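Local coordinates for protein HD superfamily hydrolase (Clostridium acetobutylicum ATCC 824, PDB 3CCG) that probably hydrolyses diadenosine tetraphosphate symmetrically to two molecules of ADP, using an HD-domain site that holds iron(III) ions, at residues I109-T113 against T114-N118; P117-L121 against L122-I126. All coordinates share one frame; numbering follows the deposited sequence.

Interaction 1. Residues I109-T113 against T114-N118; sequences IEFHT and TGRPN. With FE (Fe (III) ion), chain B.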
# COMPACT_ATOMS: atom_id res chain seq x y z
N ILE A 109 -6.17 16.46 -12.79
CA ILE A 109 -5.21 17.29 -12.06
C ILE A 109 -5.06 16.74 -10.63
O ILE A 109 -3.96 16.50 -10.15
CB ILE A 109 -5.70 18.73 -12.00
CG1 ILE A 109 -5.85 19.35 -13.40
CG2 ILE A 109 -4.78 19.57 -11.17
CD1 ILE A 109 -6.61 20.71 -13.38
N GLU A 110 -6.19 16.51 -9.96
CA GLU A 110 -6.15 16.05 -8.58
C GLU A 110 -5.31 14.78 -8.38
O GLU A 110 -4.57 14.69 -7.39
CB GLU A 110 -7.54 15.75 -8.06
CG GLU A 110 -7.59 15.22 -6.65
CD GLU A 110 -9.00 15.16 -6.08
OE1 GLU A 110 -9.98 15.40 -6.78
OE2 GLU A 110 -9.10 14.75 -4.91
N PHE A 111 -5.47 13.81 -9.25
CA PHE A 111 -4.87 12.49 -9.03
C PHE A 111 -3.63 12.21 -9.84
O PHE A 111 -3.10 11.08 -9.89
CB PHE A 111 -5.92 11.37 -9.24
CG PHE A 111 -7.04 11.44 -8.26
CD1 PHE A 111 -6.83 11.10 -6.95
CD2 PHE A 111 -8.29 11.94 -8.60
CE1 PHE A 111 -7.85 11.17 -6.04
CE2 PHE A 111 -9.31 12.02 -7.68
CZ PHE A 111 -9.07 11.66 -6.40
N HIS A 112 -3.06 13.27 -10.39
CA HIS A 112 -1.89 13.03 -11.21
C HIS A 112 -0.64 12.64 -10.43
O HIS A 112 0.29 12.13 -11.05
CB HIS A 112 -1.53 14.27 -12.09
CG HIS A 112 -0.72 15.33 -11.41
ND1 HIS A 112 -1.24 16.42 -10.74
CD2 HIS A 112 0.63 15.48 -11.36
CE1 HIS A 112 -0.24 17.16 -10.27
NE2 HIS A 112 0.91 16.62 -10.66
N THR A 113 -0.60 12.92 -9.14
CA THR A 113 0.63 12.67 -8.33
C THR A 113 0.70 11.24 -7.83
O THR A 113 1.81 10.73 -7.63
CB THR A 113 0.81 13.63 -7.16
OG1 THR A 113 -0.22 13.39 -6.16
CG2 THR A 113 0.76 15.04 -7.62
N THR A 114 -0.45 10.61 -7.63
CA THR A 114 -0.54 9.26 -7.10
C THR A 114 -1.30 8.23 -7.91
O THR A 114 -1.12 7.01 -7.74
CB THR A 114 -1.29 9.27 -5.70
OG1 THR A 114 -2.60 9.80 -5.87
CG2 THR A 114 -0.56 10.13 -4.66
N GLY A 115 -2.19 8.67 -8.76
CA GLY A 115 -3.13 7.79 -9.38
C GLY A 115 -4.21 7.42 -8.35
O GLY A 115 -4.23 7.90 -7.20
N ARG A 116 -5.16 6.61 -8.77
CA ARG A 116 -6.21 6.11 -7.88
C ARG A 116 -6.89 4.96 -8.55
O ARG A 116 -6.67 4.70 -9.73
CB ARG A 116 -7.22 7.22 -7.57
CG ARG A 116 -8.05 7.71 -8.82
CD ARG A 116 -9.27 8.47 -8.40
NE ARG A 116 -9.97 9.05 -9.53
CZ ARG A 116 -11.16 9.63 -9.44
NH1 ARG A 116 -11.83 9.65 -8.31
NH2 ARG A 116 -11.73 10.17 -10.51
N PRO A 117 -7.74 4.25 -7.80
CA PRO A 117 -8.51 3.25 -8.53
C PRO A 117 -9.51 3.86 -9.48
O PRO A 117 -9.97 4.96 -9.28
CB PRO A 117 -9.29 2.53 -7.41
CG PRO A 117 -8.70 2.94 -6.17
CD PRO A 117 -7.96 4.23 -6.35
N ASN A 118 -9.79 3.13 -10.54
CA ASN A 118 -10.80 3.49 -11.52
C ASN A 118 -10.66 4.90 -12.10
O ASN A 118 -11.55 5.73 -11.99
CB ASN A 118 -12.20 3.31 -10.92
CG ASN A 118 -13.31 3.37 -11.99
OD1 ASN A 118 -13.10 3.08 -13.17
ND2 ASN A 118 -14.50 3.75 -11.55
FE FE B . 3.02 17.16 -10.33
O HOH W 1 -2.47 13.04 -6.99
O HOH W 2 3.38 16.60 -12.26
O HOH W 3 3.50 15.22 -9.69

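Interaction 2. Residues P117-L121 against L122-I126; sequences PNMSL and LEKII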
# COMPACT_ATOMS: atom_id res chain seq x y z
N PRO A 117 -7.74 4.25 -7.80
CA PRO A 117 -8.51 3.25 -8.53
C PRO A 117 -9.51 3.86 -9.48
O PRO A 117 -9.97 4.96 -9.28
CB PRO A 117 -9.29 2.53 -7.41
CG PRO A 117 -8.70 2.94 -6.17
CD PRO A 117 -7.96 4.23 -6.35
N ASN A 118 -9.79 3.13 -10.54
CA ASN A 118 -10.80 3.49 -11.52
C ASN A 118 -10.66 4.90 -12.10
O ASN A 118 -11.55 5.73 -11.99
CB ASN A 118 -12.20 3.31 -10.92
CG ASN A 118 -13.31 3.37 -11.99
OD1 ASN A 118 -13.10 3.08 -13.17
ND2 ASN A 118 -14.50 3.75 -11.55
N MSE A 119 -9.51 5.10 -12.70
CA MSE A 119 -9.17 6.35 -13.39
C MSE A 119 -9.87 6.42 -14.75
O MSE A 119 -10.01 5.46 -15.47
CB MSE A 119 -7.63 6.43 -13.60
CG MSE A 119 -6.82 6.56 -12.28
SE MSE A 119 -5.04 6.21 -12.36
CE MSE A 119 -4.34 7.81 -13.13
N SER A 120 -10.27 7.63 -15.10
CA SER A 120 -10.74 7.87 -16.44
C SER A 120 -9.55 7.82 -17.40
O SER A 120 -8.38 7.96 -17.02
CB SER A 120 -11.43 9.23 -16.52
OG SER A 120 -10.46 10.28 -16.53
N LEU A 121 -9.87 7.72 -18.68
CA LEU A 121 -8.89 7.77 -19.71
C LEU A 121 -8.07 9.08 -19.58
O LEU A 121 -6.84 9.03 -19.67
CB LEU A 121 -9.57 7.66 -21.07
CG LEU A 121 -8.62 7.83 -22.25
CD1 LEU A 121 -7.42 6.87 -22.24
CD2 LEU A 121 -9.43 7.75 -23.56
N LEU A 122 -8.74 10.22 -19.33
CA LEU A 122 -8.02 11.51 -19.20
C LEU A 122 -7.08 11.47 -17.99
O LEU A 122 -5.94 11.90 -18.08
CB LEU A 122 -8.98 12.67 -19.12
CG LEU A 122 -8.33 14.07 -18.98
CD1 LEU A 122 -7.55 14.38 -20.31
CD2 LEU A 122 -9.42 15.10 -18.62
N GLU A 123 -7.56 10.95 -16.87
CA GLU A 123 -6.72 10.85 -15.68
C GLU A 123 -5.45 10.04 -15.97
O GLU A 123 -4.35 10.42 -15.58
CB GLU A 123 -7.47 10.18 -14.55
CG GLU A 123 -8.52 10.97 -13.88
CD GLU A 123 -9.30 10.17 -12.86
OE1 GLU A 123 -8.66 9.80 -11.84
OE2 GLU A 123 -10.50 9.88 -13.07
N LYS A 124 -5.60 8.92 -16.70
CA LYS A 124 -4.48 8.09 -17.04
C LYS A 124 -3.44 8.83 -17.94
O LYS A 124 -2.25 8.72 -17.78
CB LYS A 124 -4.90 6.78 -17.70
CG LYS A 124 -5.82 5.94 -16.84
CD LYS A 124 -6.21 4.65 -17.55
CE LYS A 124 -7.08 3.79 -16.65
NZ LYS A 124 -7.62 2.58 -17.38
N ILE A 125 -3.99 9.50 -18.96
CA ILE A 125 -3.17 10.26 -19.90
C ILE A 125 -2.33 11.34 -19.16
O ILE A 125 -1.11 11.49 -19.41
CB ILE A 125 -4.07 10.89 -20.99
CG1 ILE A 125 -4.57 9.79 -21.93
CG2 ILE A 125 -3.28 11.92 -21.75
CD1 ILE A 125 -5.55 10.25 -23.04
N ILE A 126 -2.96 12.05 -18.21
CA ILE A 126 -2.27 13.16 -17.52
C ILE A 126 -1.21 12.56 -16.59
O ILE A 126 -0.04 12.99 -16.55
CB ILE A 126 -3.23 14.11 -16.80
CG1 ILE A 126 -4.18 14.76 -17.84
CG2 ILE A 126 -2.45 15.14 -16.00
CD1 ILE A 126 -3.49 15.38 -19.08

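Interaction 1. Residues I109-T113 against T114-N118
R116 reaches back across the turn that follows helix 103-110 and lays its side chain over one face of the F111 ring. Its CD sits above the middle of the ring, 3.5 Å from the centroid and 7° off the normal, a CH-pi contact. Beyond CD the guanidinium continues over the CD2-CE2 side, its plane only 9° from that of the ring, with R116 NE 3.5 Å from F111 CD2. The opposite ring face rests on E110 CG, so the phenyl is held between two aliphatic carbons. R116 CG stands between its own backbone N and carbonyl carbon (chi1 65°), and from there the extended chain carries NE and NH2 to the carboxylate of E123.

The backbone closes the turn: G115 N donates to F111 O at 2.8 Å. The positive phi of G115 carries the chain round, and T114 OG1 gives its hydrogen to a lone pair of G115 O. Water 1 ties E110 O to T113 N, joining the helix end to the turn.

One residue after F111, H112 ND1 donates to I109 O at 2.8 Å, almost in the imidazole plane. This bond fixes the ring's rotation and leaves H112 NE2 to bind iron at 2.2 Å. D53, H86 and waters 2 and 3 also ligate this ion, in the two-iron centre of an HD domain.

Interaction 2. Residues P117-L121 against L122-I126
S120 OG is gripped by two partners: it accepts a hydrogen bond from E123 N at 3.0 Å, nearly straight at 168°, and is also hydrogen-bonded to D104 of helix 103-110. The first of these bonds makes S120 the N-cap of helix 121-132, and E123 reciprocates, its OE2 accepting from S120 N at 3.0 Å. The reciprocal pair is a capping box, in which two side chains take up backbone N-H groups at the start of a helix.

The two halves of the box differ in geometry. The hydroxyl reaches E123 N because S120 OG lies between its own backbone N and carbonyl carbon (chi1 76°), whereas the carboxylate is met from above its plane, S120 N standing 73° out of it. R116 grips both oxygens of this carboxylate, NE on OE1 and NH2 on OE2, so E123 OE2 takes both S120 N and R116 NH2; the nearby arginine would be expected to stabilise the charged form.

Regular helical bonding begins at once. K124 N donates to S120 O at 3.0 Å, and I125 N donates to L121 O.

Selenomethionine 119 closes the side of this first turn. Its CB packs on K124 CG, its CG lies beside E123 OE1, and the bend at chi3 brings M119 CE to within 3.6 Å of E123 O. Its side chain also touches L156 of helix 152-170, while the extended K124 passes M119 O, and its NZ bonds N153.

L121 and I125, one turn apart, both touch helix 5-38, and their branches meet where L121 CD1 lies 3.9 Å from I125 CD1.

Overall arrangement
Interaction 1 comes first along the chain, at the end of helix 103-110, and interaction 2 follows at the start of helix 121-132; they share P117 and N118, and their centres are about 7 Å apart. Together they span the whole connection between two successive helices of the all-helical HD domain. Besides the R116-E123 salt bridge, two packing contacts tie the turn to the helix start: F111 CD2 rests on E123 OE1, and H112 CB on I126 CG2. The iron ligand H112 of interaction 1 is thus backed by the helix that interaction 2 begins, and which further on carries D130, a ligand of the other iron.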